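Local coordinates for protein citrate synthase (Pyrobaculum aerophilum, PDB 2IBP) that probably catalyses the condensation of oxaloacetate with acetyl-CoA and water to give citrate and CoA in the tricarboxylic acid cycle, at residues D38-L46 against V291-A299; V273-L284 against I326-F336. All coordinates share one frame; numbering follows the deposited sequence.

Contact 1 (D38-L46 against V291-A299); sequences DIDGEKGIL and VYKAYDPRA
With CG2 of Ile39 and CG1 of Val291 each anti to its own backbone N (CG1 of Val291 at chi1 -177°), the two methyls are driven into a tight contact, 3.4 Å between Ile39 CG2 and Val291 CG1, where the side chains cross at about a right angle. With CG of Tyr292 anti to the carbonyl carbon (chi1 -66°), the ring swings toward the hairpin: Tyr292 CE1 is 3.4 Å from Ile39 CG2, and Tyr292 OH is 3.6 Å from Leu46 CB while hydrogen-bonding to His214. Strands 37-40 and 45-48 form a beta hairpin whose turn carries an Asx motif, with Asp40 OD1 accepting from Lys43 N, and a G1 beta bulge at Gly44 and Ile45 facing Asp40. The loop 291-296, which begins two residues after His289, a predicted active-site residue, packs against this turn. One direct hydrogen bond joins them, Lys293 N to Gly41 O at 2.7 Å, nearly straight (168°) but coming from above the carbonyl plane. Gly41 CA approaches Val291 O to 3.2 Å in a CA-H...O contact, leaving no room for a CB. Three waters each link a hairpin oxygen to a loop oxygen, one joining Gly44 O to Tyr295 O. Pro297 CG packs 4.0 Å from Leu46 CB. Asp296 caps helix 297-313 through Arg298 N and is gripped side-on by NE and NH2 of Arg298, whose CD meets Leu46 CD2 at 3.8 Å.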
ATOM      1  N   ASP A  38      15.329  16.830   4.370  1.00 10.01           N
ATOM      2  CA  ASP A  38      16.680  16.319   4.400  1.00  8.18           C
ATOM      3  C   ASP A  38      17.104  16.189   5.831  1.00 11.36           C
ATOM      4  O   ASP A  38      16.699  16.990   6.665  1.00  9.46           O
ATOM      5  CB  ASP A  38      17.640  17.275   3.696  1.00  8.84           C
ATOM      6  CG  ASP A  38      19.001  16.647   3.419  1.00 11.70           C
ATOM      7  OD1 ASP A  38      19.067  15.412   3.228  1.00 13.02           O
ATOM      8  OD2 ASP A  38      20.009  17.382   3.384  1.00 15.64           O
ATOM      9  N   ILE A  39      17.905  15.165   6.099  1.00 12.83           N
ATOM     10  CA  ILE A  39      18.444  14.954   7.429  1.00 12.85           C
ATOM     11  C   ILE A  39      19.949  14.868   7.364  1.00 13.59           C
ATOM     12  O   ILE A  39      20.496  14.176   6.493  1.00 15.76           O
ATOM     13  CB  ILE A  39      17.983  13.625   8.019  1.00 13.12           C
ATOM     14  CG1 ILE A  39      16.467  13.587   8.177  1.00 13.19           C
ATOM     15  CG2 ILE A  39      18.664  13.373   9.370  1.00 15.06           C
ATOM     16  CD1 ILE A  39      15.942  12.188   8.401  1.00 15.69           C
ATOM     17  N   ASP A  40      20.609  15.629   8.227  1.00 11.76           N
ATOM     18  CA  ASP A  40      22.045  15.475   8.436  1.00 13.98           C
ATOM     19  C   ASP A  40      22.140  14.711   9.756  1.00 15.79           C
ATOM     20  O   ASP A  40      21.985  15.288  10.831  1.00 15.28           O
ATOM     21  CB  ASP A  40      22.783  16.797   8.523  1.00 15.41           C
ATOM     22  CG  ASP A  40      24.282  16.611   8.715  1.00 26.32           C
ATOM     23  OD1 ASP A  40      24.693  15.603   9.332  1.00 21.46           O
ATOM     24  OD2 ASP A  40      25.054  17.465   8.223  1.00 26.83           O
ATOM     25  N   GLY A  41      22.326  13.401   9.649  1.00 14.87           N
ATOM     26  CA  GLY A  41      22.379  12.534  10.814  1.00 16.04           C
ATOM     27  C   GLY A  41      23.561  12.768  11.734  1.00 20.75           C
ATOM     28  O   GLY A  41      23.450  12.587  12.945  1.00 18.59           O
ATOM     29  N   GLU A  42      24.696  13.165  11.174  1.00 23.86           N
ATOM     30  CA  GLU A  42      25.888  13.394  11.983  1.00 28.67           C
ATOM     31  C   GLU A  42      25.760  14.640  12.843  1.00 22.70           C
ATOM     32  O   GLU A  42      26.169  14.636  14.000  1.00 21.05           O
ATOM     33  CB  GLU A  42      27.155  13.464  11.121  1.00 31.71           C
ATOM     34  CG  GLU A  42      27.694  12.100  10.700  1.00 46.24           C
ATOM     35  CD  GLU A  42      26.722  11.302   9.846  1.00 56.09           C
ATOM     36  OE1 GLU A  42      26.022  11.912   9.004  1.00 61.14           O
ATOM     37  OE2 GLU A  42      26.695  10.059   9.985  1.00 52.74           O
ATOM     38  N   LYS A  43      25.184  15.701  12.286  1.00 16.75           N
ATOM     39  CA  LYS A  43      25.017  16.944  13.027  1.00 18.16           C
ATOM     40  C   LYS A  43      23.663  17.049  13.744  1.00 14.92           C
ATOM     41  O   LYS A  43      23.479  17.909  14.599  1.00 21.21           O
ATOM     42  CB  LYS A  43      25.224  18.148  12.111  1.00 22.45           C
ATOM     43  CG  LYS A  43      26.631  18.232  11.537  1.00 27.67           C
ATOM     44  CD  LYS A  43      26.841  19.495  10.733  1.00 33.01           C
ATOM     45  CE  LYS A  43      28.283  19.599  10.253  1.00 40.83           C
ATOM     46  NZ  LYS A  43      28.653  18.452   9.389  1.00 52.22           N
ATOM     47  N   GLY A  44      22.723  16.176  13.401  1.00 17.95           N
ATOM     48  CA  GLY A  44      21.403  16.199  14.025  1.00 15.79           C
ATOM     49  C   GLY A  44      20.574  17.373  13.558  1.00 12.67           C
ATOM     50  O   GLY A  44      20.022  18.112  14.361  1.00 16.71           O
ATOM     51  N   ILE A  45      20.490  17.533  12.236  1.00 11.89           N
ATOM     52  CA  ILE A  45      19.745  18.627  11.633  1.00 11.02           C
ATOM     53  C   ILE A  45      18.697  18.048  10.689  1.00 10.10           C
ATOM     54  O   ILE A  45      18.956  17.087   9.955  1.00 12.34           O
ATOM     55  CB  ILE A  45      20.674  19.547  10.804  1.00 14.59           C
ATOM     56  CG1 ILE A  45      21.828  20.071  11.662  1.00 15.05           C
ATOM     57  CG2 ILE A  45      19.891  20.715  10.232  1.00 11.95           C
ATOM     58  CD1 ILE A  45      22.901  20.785  10.851  1.00 18.97           C
ATOM     59  N   LEU A  46      17.514  18.643  10.724  1.00 10.26           N
ATOM     60  CA  LEU A  46      16.416  18.257   9.858  1.00  8.21           C
ATOM     61  C   LEU A  46      15.929  19.516   9.164  1.00  9.24           C
ATOM     62  O   LEU A  46      15.761  20.549   9.817  1.00  9.36           O
ATOM     63  CB  LEU A  46      15.271  17.684  10.694  1.00 10.09           C
ATOM     64  CG  LEU A  46      13.949  17.411   9.984  1.00 10.32           C
ATOM     65  CD1 LEU A  46      14.090  16.402   8.809  1.00  8.71           C
ATOM     66  CD2 LEU A  46      12.916  16.934  10.980  1.00  9.62           C
ATOM     67  N   VAL A 291      19.514   6.941  11.423  1.00 17.91           N
ATOM     68  CA  VAL A 291      20.026   8.127  10.754  1.00 16.52           C
ATOM     69  C   VAL A 291      20.713   9.100  11.716  1.00 16.45           C
ATOM     70  O   VAL A 291      21.866   9.487  11.499  1.00 15.38           O
ATOM     71  CB  VAL A 291      18.907   8.876  10.003  1.00 18.97           C
ATOM     72  CG1 VAL A 291      19.489  10.051   9.259  1.00 19.09           C
ATOM     73  CG2 VAL A 291      18.194   7.945   9.029  1.00 20.39           C
ATOM     74  N   TYR A 292      20.015   9.506  12.775  1.00 13.89           N
ATOM     75  CA  TYR A 292      20.600  10.430  13.738  1.00 13.54           C
ATOM     76  C   TYR A 292      21.712   9.798  14.574  1.00 11.91           C
ATOM     77  O   TYR A 292      21.482   8.804  15.290  1.00 18.08           O
ATOM     78  CB  TYR A 292      19.537  11.020  14.683  1.00 15.17           C
ATOM     79  CG  TYR A 292      18.557  11.910  13.971  1.00 12.86           C
ATOM     80  CD1 TYR A 292      18.976  13.093  13.378  1.00 12.20           C
ATOM     81  CD2 TYR A 292      17.205  11.588  13.917  1.00 15.38           C
ATOM     82  CE1 TYR A 292      18.081  13.895  12.703  1.00 10.51           C
ATOM     83  CE2 TYR A 292      16.303  12.391  13.249  1.00 13.19           C
ATOM     84  CZ  TYR A 292      16.744  13.547  12.658  1.00 14.16           C
ATOM     85  OH  TYR A 292      15.841  14.356  11.996  1.00 13.41           O
ATOM     86  N   LYS A 293      22.899  10.391  14.482  1.00 14.03           N
ATOM     87  CA  LYS A 293      24.064   9.990  15.283  1.00 16.54           C
ATOM     88  C   LYS A 293      24.381  11.190  16.166  1.00 18.93           C
ATOM     89  O   LYS A 293      25.526  11.609  16.321  1.00 17.63           O
ATOM     90  CB  LYS A 293      25.247   9.653  14.361  1.00 15.55           C
ATOM     91  CG  LYS A 293      24.910   8.644  13.292  1.00 22.32           C
ATOM     92  CD  LYS A 293      24.402   7.330  13.862  1.00 23.66           C
ATOM     93  CE  LYS A 293      23.849   6.446  12.765  1.00 24.54           C
ATOM     94  NZ  LYS A 293      23.346   5.147  13.275  1.00 22.53           N
ATOM     95  N   ALA A 294      23.301  11.793  16.648  1.00 15.17           N
ATOM     96  CA  ALA A 294      23.306  12.985  17.449  1.00 14.31           C
ATOM     97  C   ALA A 294      21.910  13.060  18.025  1.00 13.00           C
ATOM     98  O   ALA A 294      21.030  12.285  17.641  1.00 13.43           O
ATOM     99  CB  ALA A 294      23.563  14.210  16.577  1.00 14.18           C
ATOM    100  N   TYR A 295      21.705  13.981  18.949  1.00 14.43           N
ATOM    101  CA  TYR A 295      20.398  14.136  19.550  1.00 10.60           C
ATOM    102  C   TYR A 295      19.432  14.489  18.409  1.00 14.21           C
ATOM    103  O   TYR A 295      19.744  15.311  17.539  1.00 13.55           O
ATOM    104  CB  TYR A 295      20.423  15.239  20.612  1.00 13.15           C
ATOM    105  CG  TYR A 295      19.434  15.050  21.728  1.00 12.95           C
ATOM    106  CD1 TYR A 295      18.076  15.270  21.529  1.00 15.19           C
ATOM    107  CD2 TYR A 295      19.866  14.729  23.003  1.00 13.79           C
ATOM    108  CE1 TYR A 295      17.164  15.101  22.555  1.00 15.02           C
ATOM    109  CE2 TYR A 295      18.972  14.612  24.049  1.00 12.88           C
ATOM    110  CZ  TYR A 295      17.618  14.761  23.813  1.00 13.71           C
ATOM    111  OH  TYR A 295      16.733  14.626  24.841  1.00 14.12           O
ATOM    112  N   ASP A 296      18.329  13.763  18.344  1.00 10.91           N
ATOM    113  CA  ASP A 296      17.296  14.004  17.340  1.00  9.71           C
ATOM    114  C   ASP A 296      16.803  15.430  17.595  1.00  9.56           C
ATOM    115  O   ASP A 296      16.344  15.743  18.694  1.00 10.31           O
ATOM    116  CB  ASP A 296      16.195  12.966  17.574  1.00  9.99           C
ATOM    117  CG  ASP A 296      15.007  13.087  16.639  1.00 10.38           C
ATOM    118  OD1 ASP A 296      14.802  14.150  16.018  1.00 10.84           O
ATOM    119  OD2 ASP A 296      14.253  12.086  16.584  1.00  9.19           O
ATOM    120  N   PRO A 297      16.843  16.294  16.568  1.00  9.88           N
ATOM    121  CA  PRO A 297      16.414  17.668  16.803  1.00  8.69           C
ATOM    122  C   PRO A 297      14.953  17.775  17.203  1.00  8.86           C
ATOM    123  O   PRO A 297      14.563  18.706  17.927  1.00 10.66           O
ATOM    124  CB  PRO A 297      16.654  18.353  15.451  1.00  8.96           C
ATOM    125  CG  PRO A 297      16.667  17.248  14.454  1.00 11.54           C
ATOM    126  CD  PRO A 297      17.212  16.051  15.165  1.00 12.89           C
ATOM    127  N   ARG A 298      14.147  16.843  16.708  1.00  8.42           N
ATOM    128  CA  ARG A 298      12.746  16.831  17.028  1.00  9.57           C
ATOM    129  C   ARG A 298      12.588  16.482  18.498  1.00  9.38           C
ATOM    130  O   ARG A 298      11.679  16.976  19.170  1.00 10.63           O
ATOM    131  CB  ARG A 298      12.024  15.804  16.176  1.00  7.82           C
ATOM    132  CG  ARG A 298      12.133  16.056  14.681  1.00  7.64           C
ATOM    133  CD  ARG A 298      11.631  14.879  13.906  1.00  8.49           C
ATOM    134  NE  ARG A 298      12.419  13.698  14.225  1.00  7.67           N
ATOM    135  CZ  ARG A 298      12.106  12.475  13.832  1.00 10.47           C
ATOM    136  NH1 ARG A 298      11.040  12.270  13.070  1.00 10.08           N
ATOM    137  NH2 ARG A 298      12.842  11.457  14.236  1.00 10.51           N
ATOM    138  N   ALA A 299      13.475  15.623  18.990  1.00 10.22           N
ATOM    139  CA  ALA A 299      13.406  15.189  20.393  1.00 10.07           C
ATOM    140  C   ALA A 299      13.743  16.332  21.342  1.00 11.23           C
ATOM    141  O   ALA A 299      13.069  16.522  22.363  1.00 10.79           O
ATOM    142  CB  ALA A 299      14.341  13.996  20.626  1.00  9.74           C
TER
HETATM  143  O   HOH W   1      23.655   8.978   9.617  1.00 24.88           O
HETATM  144  O   HOH W   2      27.842  12.187  14.726  1.00 31.32           O
HETATM  145  O   HOH W   3      20.374  17.701  17.085  1.00 19.32           O

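Contact 2 (V273-L284 against I326-F336)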
ATOM      1  N   VAL A 273      20.374   2.244  32.547  1.00 11.24           N
ATOM      2  CA  VAL A 273      21.280   2.664  31.490  1.00 16.16           C
ATOM      3  C   VAL A 273      22.566   1.832  31.485  1.00 21.07           C
ATOM      4  O   VAL A 273      23.087   1.489  30.426  1.00 19.37           O
ATOM      5  CB  VAL A 273      21.575   4.164  31.569  1.00 19.41           C
ATOM      6  CG1 VAL A 273      22.710   4.544  30.609  1.00 20.23           C
ATOM      7  CG2 VAL A 273      20.284   4.965  31.295  1.00 16.56           C
ATOM      8  N   GLU A 274      23.080   1.494  32.662  1.00 16.69           N
ATOM      9  CA  GLU A 274      24.250   0.621  32.741  1.00 20.94           C
ATOM     10  C   GLU A 274      23.945  -0.747  32.132  1.00 22.46           C
ATOM     11  O   GLU A 274      24.772  -1.306  31.408  1.00 23.60           O
ATOM     12  CB  GLU A 274      24.710   0.476  34.196  1.00 24.48           C
ATOM     13  CG  GLU A 274      25.719  -0.647  34.428  1.00 39.99           C
ATOM     14  CD  GLU A 274      26.321  -0.628  35.831  1.00 49.99           C
ATOM     15  OE1 GLU A 274      26.690   0.470  36.314  1.00 56.46           O
ATOM     16  OE2 GLU A 274      26.474  -1.720  36.425  1.00 56.58           O
ATOM     17  N   ALA A 275      22.764  -1.291  32.431  1.00 16.00           N
ATOM     18  CA  ALA A 275      22.355  -2.590  31.913  1.00 18.29           C
ATOM     19  C   ALA A 275      22.269  -2.576  30.391  1.00 29.61           C
ATOM     20  O   ALA A 275      22.510  -3.590  29.743  1.00 23.79           O
ATOM     21  CB  ALA A 275      21.012  -2.996  32.491  1.00 16.98           C
ATOM     22  N   ALA A 276      21.914  -1.422  29.828  1.00 19.57           N
ATOM     23  CA  ALA A 276      21.771  -1.287  28.379  1.00 26.29           C
ATOM     24  C   ALA A 276      23.114  -1.308  27.653  1.00 32.11           C
ATOM     25  O   ALA A 276      23.156  -1.480  26.434  1.00 31.04           O
ATOM     26  CB  ALA A 276      21.004  -0.002  28.045  1.00 18.35           C
ATOM     27  N   THR A 277      24.209  -1.120  28.388  1.00 23.11           N
ATOM     28  CA  THR A 277      25.542  -1.149  27.786  1.00 27.12           C
ATOM     29  C   THR A 277      26.120  -2.570  27.714  1.00 43.17           C
ATOM     30  O   THR A 277      27.291  -2.746  27.372  1.00 50.48           O
ATOM     31  CB  THR A 277      26.525  -0.249  28.551  1.00 32.78           C
ATOM     32  OG1 THR A 277      26.797  -0.807  29.843  1.00 29.80           O
ATOM     33  CG2 THR A 277      25.957   1.156  28.702  1.00 28.45           C
ATOM     34  N   LYS A 278      25.290  -3.572  28.007  1.00 53.35           N
ATOM     35  CA  LYS A 278      25.708  -4.977  27.990  1.00 64.05           C
ATOM     36  C   LYS A 278      24.777  -5.806  27.106  1.00 69.25           C
ATOM     37  O   LYS A 278      23.577  -5.541  27.053  1.00 69.49           O
ATOM     38  CB  LYS A 278      25.648  -5.570  29.402  1.00 68.76           C
ATOM     39  CG  LYS A 278      26.484  -4.866  30.452  1.00 70.58           C
ATOM     40  CD  LYS A 278      26.266  -5.525  31.808  1.00 72.93           C
ATOM     41  CE  LYS A 278      27.030  -4.831  32.922  1.00 75.63           C
ATOM     42  NZ  LYS A 278      26.586  -3.427  33.135  1.00 78.54           N
ATOM     43  N   PRO A 279      25.320  -6.842  26.442  1.00 80.82           N
ATOM     44  CA  PRO A 279      24.498  -7.718  25.613  1.00 78.79           C
ATOM     45  C   PRO A 279      23.892  -8.851  26.445  1.00 82.51           C
ATOM     46  O   PRO A 279      24.639  -9.629  27.037  1.00 89.66           O
ATOM     47  CB  PRO A 279      25.502  -8.278  24.605  1.00 80.64           C
ATOM     48  CG  PRO A 279      26.807  -8.298  25.342  1.00 81.67           C
ATOM     49  CD  PRO A 279      26.744  -7.229  26.410  1.00 81.40           C
ATOM     50  N   GLY A 280      22.566  -8.945  26.511  1.00 76.56           N
ATOM     51  CA  GLY A 280      21.663  -8.023  25.829  1.00 79.25           C
ATOM     52  C   GLY A 280      20.216  -8.336  26.171  1.00 80.23           C
ATOM     53  O   GLY A 280      19.690  -9.360  25.736  1.00 78.66           O
ATOM     54  N   GLY A 281      19.565  -7.479  26.957  1.00 81.08           N
ATOM     55  CA  GLY A 281      20.172  -6.261  27.501  1.00 80.63           C
ATOM     56  C   GLY A 281      19.513  -5.855  28.808  1.00 81.41           C
ATOM     57  O   GLY A 281      20.102  -6.029  29.877  1.00 89.85           O
ATOM     58  N   PRO A 282      18.303  -5.274  28.735  1.00 75.94           N
ATOM     59  CA  PRO A 282      17.575  -4.963  27.510  1.00 72.03           C
ATOM     60  C   PRO A 282      17.991  -3.610  26.934  1.00 71.10           C
ATOM     61  O   PRO A 282      18.927  -2.981  27.436  1.00 60.03           O
ATOM     62  CB  PRO A 282      16.103  -4.933  27.963  1.00 73.67           C
ATOM     63  CG  PRO A 282      16.110  -5.105  29.466  1.00 71.67           C
ATOM     64  CD  PRO A 282      17.516  -4.923  29.927  1.00 74.19           C
ATOM     65  N   LYS A 283      17.287  -3.159  25.900  1.00 67.77           N
ATOM     66  CA  LYS A 283      17.609  -1.892  25.255  1.00 62.98           C
ATOM     67  C   LYS A 283      16.601  -0.785  25.581  1.00 45.96           C
ATOM     68  O   LYS A 283      15.396  -1.023  25.741  1.00 35.81           O
ATOM     69  CB  LYS A 283      17.754  -2.073  23.741  1.00 71.76           C
ATOM     70  CG  LYS A 283      16.511  -2.619  23.040  1.00 81.04           C
ATOM     71  CD  LYS A 283      16.773  -2.894  21.563  1.00 79.74           C
ATOM     72  CE  LYS A 283      17.821  -3.984  21.370  1.00 81.40           C
ATOM     73  NZ  LYS A 283      18.054  -4.291  19.935  1.00 81.49           N
ATOM     74  N   LEU A 284      17.123   0.433  25.644  1.00 43.53           N
ATOM     75  CA  LEU A 284      16.337   1.611  25.973  1.00 30.23           C
ATOM     76  C   LEU A 284      15.501   2.038  24.772  1.00 20.18           C
ATOM     77  O   LEU A 284      16.033   2.204  23.673  1.00 22.56           O
ATOM     78  CB  LEU A 284      17.284   2.754  26.359  1.00 28.33           C
ATOM     79  CG  LEU A 284      18.319   2.463  27.445  1.00 30.19           C
ATOM     80  CD1 LEU A 284      19.304   3.598  27.548  1.00 22.17           C
ATOM     81  CD2 LEU A 284      17.635   2.200  28.782  1.00 32.03           C
ATOM     82  N   ILE A 326      16.674   9.039  32.981  1.00  9.27           N
ATOM     83  CA  ILE A 326      17.268   8.134  32.028  1.00 10.35           C
ATOM     84  C   ILE A 326      18.062   8.909  30.996  1.00 11.70           C
ATOM     85  O   ILE A 326      19.196   8.556  30.672  1.00 11.71           O
ATOM     86  CB  ILE A 326      16.190   7.290  31.361  1.00 11.46           C
ATOM     87  CG1 ILE A 326      15.593   6.321  32.394  1.00 12.54           C
ATOM     88  CG2 ILE A 326      16.757   6.516  30.152  1.00 10.31           C
ATOM     89  CD1 ILE A 326      14.410   5.550  31.897  1.00 13.52           C
ATOM     90  N   GLU A 327      17.472   9.984  30.486  1.00  9.82           N
ATOM     91  CA  GLU A 327      18.160  10.807  29.505  1.00 10.70           C
ATOM     92  C   GLU A 327      19.506  11.305  30.027  1.00 11.13           C
ATOM     93  O   GLU A 327      20.514  11.211  29.339  1.00 14.23           O
ATOM     94  CB  GLU A 327      17.302  12.014  29.107  1.00 11.83           C
ATOM     95  CG  GLU A 327      17.917  12.802  27.977  1.00 13.05           C
ATOM     96  CD  GLU A 327      17.775  14.292  28.152  1.00 17.85           C
ATOM     97  OE1 GLU A 327      17.853  14.772  29.303  1.00 21.88           O
ATOM     98  OE2 GLU A 327      17.711  14.997  27.129  1.00 15.11           O
ATOM     99  N   GLN A 328      19.519  11.834  31.250  1.00 10.88           N
ATOM    100  CA  GLN A 328      20.749  12.349  31.842  1.00 14.50           C
ATOM    101  C   GLN A 328      21.837  11.281  31.931  1.00 19.15           C
ATOM    102  O   GLN A 328      22.993  11.524  31.561  1.00 19.68           O
ATOM    103  CB  GLN A 328      20.445  12.952  33.206  1.00 19.08           C
ATOM    104  CG  GLN A 328      19.585  14.211  33.093  1.00 31.15           C
ATOM    105  CD  GLN A 328      18.968  14.648  34.410  1.00 40.83           C
ATOM    106  OE1 GLN A 328      18.079  15.502  34.432  1.00 50.51           O
ATOM    107  NE2 GLN A 328      19.405  14.039  35.508  1.00 51.57           N
ATOM    108  N   GLU A 329      21.437  10.068  32.286  1.00 13.81           N
ATOM    109  CA  GLU A 329      22.380   8.964  32.386  1.00 17.50           C
ATOM    110  C   GLU A 329      22.913   8.581  31.014  1.00 18.81           C
ATOM    111  O   GLU A 329      24.123   8.394  30.836  1.00 20.12           O
ATOM    112  CB  GLU A 329      21.746   7.769  33.096  1.00 19.16           C
ATOM    113  CG  GLU A 329      21.430   8.052  34.561  1.00 15.31           C
ATOM    114  CD  GLU A 329      22.673   8.395  35.388  1.00 29.91           C
ATOM    115  OE1 GLU A 329      23.782   7.920  35.051  1.00 26.48           O
ATOM    116  OE2 GLU A 329      22.531   9.104  36.407  1.00 41.64           O
ATOM    117  N   VAL A 330      22.022   8.533  30.029  1.00 16.84           N
ATOM    118  CA  VAL A 330      22.428   8.215  28.662  1.00 17.83           C
ATOM    119  C   VAL A 330      23.447   9.237  28.138  1.00 22.70           C
ATOM    120  O   VAL A 330      24.459   8.866  27.536  1.00 25.29           O
ATOM    121  CB  VAL A 330      21.222   8.164  27.703  1.00 13.53           C
ATOM    122  CG1 VAL A 330      21.687   8.284  26.243  1.00 14.05           C
ATOM    123  CG2 VAL A 330      20.397   6.918  27.946  1.00 12.07           C
ATOM    124  N   LEU A 331      23.201  10.514  28.410  1.00 14.62           N
ATOM    125  CA  LEU A 331      24.073  11.580  27.915  1.00 20.25           C
ATOM    126  C   LEU A 331      25.426  11.664  28.631  1.00 27.53           C
ATOM    127  O   LEU A 331      26.393  12.195  28.075  1.00 30.79           O
ATOM    128  CB  LEU A 331      23.359  12.932  28.002  1.00 19.48           C
ATOM    129  CG  LEU A 331      22.103  13.095  27.140  1.00 15.20           C
ATOM    130  CD1 LEU A 331      21.472  14.462  27.383  1.00 18.19           C
ATOM    131  CD2 LEU A 331      22.438  12.917  25.666  1.00 19.11           C
ATOM    132  N   SER A 332      25.497  11.145  29.854  1.00 19.02           N
ATOM    133  CA  SER A 332      26.729  11.199  30.647  1.00 26.30           C
ATOM    134  C   SER A 332      27.535   9.905  30.593  1.00 30.97           C
ATOM    135  O   SER A 332      28.667   9.856  31.069  1.00 35.37           O
ATOM    136  CB  SER A 332      26.399  11.514  32.107  1.00 24.50           C
ATOM    137  OG  SER A 332      25.645  10.467  32.704  1.00 27.68           O
ATOM    138  N   HIS A 333      26.948   8.853  30.036  1.00 24.56           N
ATOM    139  CA  HIS A 333      27.612   7.557  29.962  1.00 27.43           C
ATOM    140  C   HIS A 333      28.446   7.548  28.684  1.00 33.04           C
ATOM    141  O   HIS A 333      27.890   7.617  27.589  1.00 20.30           O
ATOM    142  CB  HIS A 333      26.574   6.440  29.911  1.00 28.23           C
ATOM    143  CG  HIS A 333      27.102   5.098  30.312  1.00 42.70           C
ATOM    144  ND1 HIS A 333      26.642   4.422  31.423  1.00 45.45           N
ATOM    145  CD2 HIS A 333      28.086   4.331  29.786  1.00 45.61           C
ATOM    146  CE1 HIS A 333      27.291   3.277  31.537  1.00 53.80           C
ATOM    147  NE2 HIS A 333      28.178   3.200  30.560  1.00 55.53           N
ATOM    148  N   PRO A 334      29.772   7.373  28.814  1.00 48.31           N
ATOM    149  CA  PRO A 334      30.676   7.429  27.658  1.00 43.81           C
ATOM    150  C   PRO A 334      30.268   6.470  26.544  1.00 32.04           C
ATOM    151  O   PRO A 334      30.348   6.812  25.363  1.00 34.21           O
ATOM    152  CB  PRO A 334      32.034   7.019  28.250  1.00 55.51           C
ATOM    153  CG  PRO A 334      31.707   6.292  29.523  1.00 55.98           C
ATOM    154  CD  PRO A 334      30.475   6.957  30.043  1.00 56.39           C
ATOM    155  N   TYR A 335      29.831   5.282  26.937  1.00 27.05           N
ATOM    156  CA  TYR A 335      29.394   4.254  26.006  1.00 23.76           C
ATOM    157  C   TYR A 335      28.462   4.788  24.927  1.00 32.59           C
ATOM    158  O   TYR A 335      28.683   4.570  23.742  1.00 22.70           O
ATOM    159  CB  TYR A 335      28.654   3.169  26.767  1.00 20.36           C
ATOM    160  CG  TYR A 335      28.112   2.066  25.908  1.00 25.15           C
ATOM    161  CD1 TYR A 335      26.803   2.103  25.444  1.00 29.07           C
ATOM    162  CD2 TYR A 335      28.892   0.959  25.586  1.00 31.69           C
ATOM    163  CE1 TYR A 335      26.284   1.078  24.669  1.00 29.45           C
ATOM    164  CE2 TYR A 335      28.379  -0.077  24.815  1.00 27.72           C
ATOM    165  CZ  TYR A 335      27.075  -0.012  24.362  1.00 27.95           C
ATOM    166  OH  TYR A 335      26.551  -1.023  23.589  1.00 34.34           O
ATOM    167  N   PHE A 336      27.402   5.466  25.349  1.00 23.50           N
ATOM    168  CA  PHE A 336      26.410   5.975  24.405  1.00 20.99           C
ATOM    169  C   PHE A 336      26.975   7.077  23.529  1.00 22.55           C
ATOM    170  O   PHE A 336      26.733   7.100  22.323  1.00 21.32           O
ATOM    171  CB  PHE A 336      25.154   6.433  25.153  1.00 21.94           C
ATOM    172  CG  PHE A 336      24.435   5.316  25.849  1.00 18.12           C
ATOM    173  CD1 PHE A 336      24.808   4.927  27.126  1.00 26.55           C
ATOM    174  CD2 PHE A 336      23.450   4.597  25.204  1.00 16.32           C
ATOM    175  CE1 PHE A 336      24.170   3.879  27.754  1.00 25.01           C
ATOM    176  CE2 PHE A 336      22.805   3.548  25.834  1.00 30.22           C
ATOM    177  CZ  PHE A 336      23.178   3.181  27.105  1.00 23.70           C
TER
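Thr277 lies over one face of two rings of segment 326-336: its CB stands above the centre of the Tyr335 ring, 3.8 Å from the centroid and 9° off the normal, while its CG2 sits over His333, 3.9 Å from that centroid and nearer the rim. Phe336 has Tyr335 CD1 over one face, and Ala276 CB comes to its edge, 4.0 Å from Phe336 CZ. The methyl of Thr277 also reaches Phe336 CE1 at 3.4 Å; its hydroxyl, lodged between the backbone N and the carbonyl carbon (chi1 69°), hydrogen-bonds Glu274 O on a lone pair in the carbonyl plane, which helps hold the methyl against the rings. Helix 269-276 meets helices 319-332 and 334-338 through a knob-into-hole contact: Val273 is the knob among Ile326, Glu329, Val330 and Phe336, its CG2 3.6 Å from Glu329 CB and its CG1 3.3 Å from Phe336 CE1. Replacing Tyr335 with a serine would probably uncover the side of Thr277 that the ring now lies against and leave one face of Phe336 without its neighbour. Beyond the poorly ordered turn 278-283, Leu284 CD1 packs 3.5 Å from Val330 CG2, the two side chains running in opposite directions.

From the N terminus, the chain forms the hairpin 38-46, runs through a largely helical course, and makes helix 269-276 with the turn after it, the first half of contact 2. It then reaches 291-299, where contact 1 closes a loop of 244 residues against the hairpin. Helix 297-313 leads on to helix 319-332, and segment 326-336 closes contact 2 over 41 intervening residues. The segments alternate, and the two loops therefore cross. Their centres are about 20 Å apart, yet they touch: Tyr295 OH of contact 1 probably hydrogen-bonds Glu327 OE2 on helix 319-332. The hairpin and the helices of contact 2 are thus joined through segment 291-299.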